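Local coordinates for protein glycosyl hydrolase family 88 (Pedobacter heparinus, PDB 3WIW) that probably removes unsaturated glucuronyl residues from heparin-derived oligosaccharides, as an alpha6/alpha6-barrel enzyme of glycosyl hydrolase family 88, at residues I41-A46 against K92-E97. Numbering follows the deposited sequence.
Sequences IQLTRA and KNLAAE
Asn93 ND2 faces Thr44 across the interface of two helices and gives its amide hydrogens to two waters, each of which returns to Thr44. The first water accepts from Asn93 ND2 at 2.9 Å and donates both to Thr44 O and to Glu97 OE2, the latter at 2.7 Å. The second also accepts from Asn93 ND2 and donates to Thr44 OG1 at 2.8 Å. The two waters stand about 114° apart at ND2, which fits one on each N-H, and the rotation of the amide should thus be well fixed. Its reach follows from CG lying anti to the backbone N (chi1 176°), which carries ND2 to 4.2 Å from Thr44 CG2, the two side chains crossing at about a right angle. No direct hydrogen bond joins the segments.

Thr44 OG1 also bonds to Val40 O one turn earlier in its own helix, so the hydroxyl serves both its helix and the second water. Glu97 divides its carboxylate similarly: OE2 takes the first water, while OE1 forms a salt bridge with Arg100 NH1.

Beside this polar bridge, the CD2 branch of Leu94 meets Leu43 CB at 4.0 Å, the one apolar side-chain pair across the contact, and rests against the hydroxyl oxygen Thr44 OG1 at 3.9 Å in van der Waals contact, so one methyl touches two consecutive residues. Leu94 also packs on Val40, and Leu43 continues onto Thr81 and Leu82 of helix 77-89.

The axes of the two short segments approach to 10.3 Å and cross at 44°. The interface is modest, burying 169 Å². Away from the predicted catalytic residues, it joins helix 30-49 to helix 92-103, with helix 77-89 packed alongside, within the helical framework of an alpha6/alpha6-barrel.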
# COMPACT_ATOMS: atom_id res chain seq x y z
N ILE A 41 -14.83 1.44 -15.81
CA ILE A 41 -16.08 2.19 -15.69
C ILE A 41 -16.15 2.95 -14.36
O ILE A 41 -16.50 4.15 -14.34
CB ILE A 41 -17.31 1.26 -15.82
CG1 ILE A 41 -17.43 0.76 -17.26
CG2 ILE A 41 -18.59 2.00 -15.45
CD1 ILE A 41 -18.34 -0.44 -17.40
N GLN A 42 -15.79 2.28 -13.28
CA GLN A 42 -15.83 2.91 -11.96
C GLN A 42 -14.94 4.14 -11.92
O GLN A 42 -15.37 5.22 -11.48
CB GLN A 42 -15.42 1.90 -10.88
CG GLN A 42 -16.43 0.75 -10.66
CD GLN A 42 -17.78 1.24 -10.12
OE1 GLN A 42 -18.57 1.82 -10.86
NE2 GLN A 42 -18.03 1.02 -8.83
N LEU A 43 -13.70 4.00 -12.41
CA LEU A 43 -12.74 5.09 -12.41
C LEU A 43 -13.22 6.23 -13.30
O LEU A 43 -13.03 7.40 -12.96
CB LEU A 43 -11.38 4.60 -12.88
CG LEU A 43 -10.65 3.70 -11.89
CD1 LEU A 43 -9.37 3.15 -12.53
CD2 LEU A 43 -10.35 4.42 -10.56
N THR A 44 -13.82 5.89 -14.44
CA THR A 44 -14.33 6.91 -15.34
C THR A 44 -15.39 7.76 -14.64
O THR A 44 -15.35 9.00 -14.67
CB THR A 44 -14.92 6.28 -16.61
OG1 THR A 44 -13.89 5.55 -17.28
CG2 THR A 44 -15.51 7.33 -17.56
N ARG A 45 -16.32 7.09 -13.97
CA ARG A 45 -17.38 7.79 -13.25
C ARG A 45 -16.82 8.56 -12.05
O ARG A 45 -17.24 9.69 -11.77
CB ARG A 45 -18.44 6.80 -12.77
CG ARG A 45 -19.17 6.03 -13.87
CD ARG A 45 -20.07 6.91 -14.71
NE ARG A 45 -21.07 7.69 -13.97
CZ ARG A 45 -22.26 7.26 -13.54
NH1 ARG A 45 -22.65 6.00 -13.71
NH2 ARG A 45 -23.07 8.10 -12.92
N ALA A 46 -15.89 7.95 -11.30
CA ALA A 46 -15.28 8.63 -10.16
C ALA A 46 -14.61 9.94 -10.58
O ALA A 46 -14.79 10.98 -9.94
CB ALA A 46 -14.29 7.72 -9.47
N LYS A 92 -7.18 6.67 -22.97
CA LYS A 92 -6.58 7.99 -22.88
C LYS A 92 -7.33 8.94 -21.96
O LYS A 92 -6.74 9.84 -21.36
CB LYS A 92 -6.40 8.60 -24.27
CG LYS A 92 -5.40 7.83 -25.11
CD LYS A 92 -4.01 7.94 -24.49
CE LYS A 92 -2.98 7.14 -25.27
NZ LYS A 92 -1.60 7.50 -24.85
N ASN A 93 -8.64 8.73 -21.80
CA ASN A 93 -9.36 9.58 -20.86
C ASN A 93 -8.87 9.38 -19.42
O ASN A 93 -8.79 10.35 -18.64
CB ASN A 93 -10.86 9.32 -20.94
CG ASN A 93 -11.62 10.12 -19.91
OD1 ASN A 93 -11.65 11.36 -19.97
ND2 ASN A 93 -12.20 9.44 -18.94
N LEU A 94 -8.55 8.14 -19.06
CA LEU A 94 -8.03 7.87 -17.72
C LEU A 94 -6.66 8.51 -17.51
O LEU A 94 -6.37 8.95 -16.41
CB LEU A 94 -8.00 6.37 -17.42
CG LEU A 94 -9.37 5.69 -17.25
CD1 LEU A 94 -9.16 4.27 -16.78
CD2 LEU A 94 -10.26 6.48 -16.28
N ALA A 95 -5.83 8.60 -18.54
CA ALA A 95 -4.55 9.31 -18.42
C ALA A 95 -4.77 10.81 -18.20
O ALA A 95 -4.07 11.44 -17.40
CB ALA A 95 -3.68 9.06 -19.63
N ALA A 96 -5.74 11.38 -18.90
CA ALA A 96 -6.06 12.79 -18.74
C ALA A 96 -6.59 13.06 -17.33
O ALA A 96 -6.21 14.05 -16.69
CB ALA A 96 -7.06 13.25 -19.80
N GLU A 97 -7.47 12.19 -16.84
CA GLU A 97 -7.99 12.34 -15.49
C GLU A 97 -6.88 12.14 -14.46
O GLU A 97 -6.81 12.87 -13.47
CB GLU A 97 -9.14 11.35 -15.24
CG GLU A 97 -10.38 11.59 -16.11
CD GLU A 97 -11.25 12.73 -15.62
OE1 GLU A 97 -10.77 13.59 -14.85
OE2 GLU A 97 -12.44 12.75 -16.01
O HOH W 1 -13.61 10.36 -16.61
O HOH W 2 -12.50 6.56 -19.49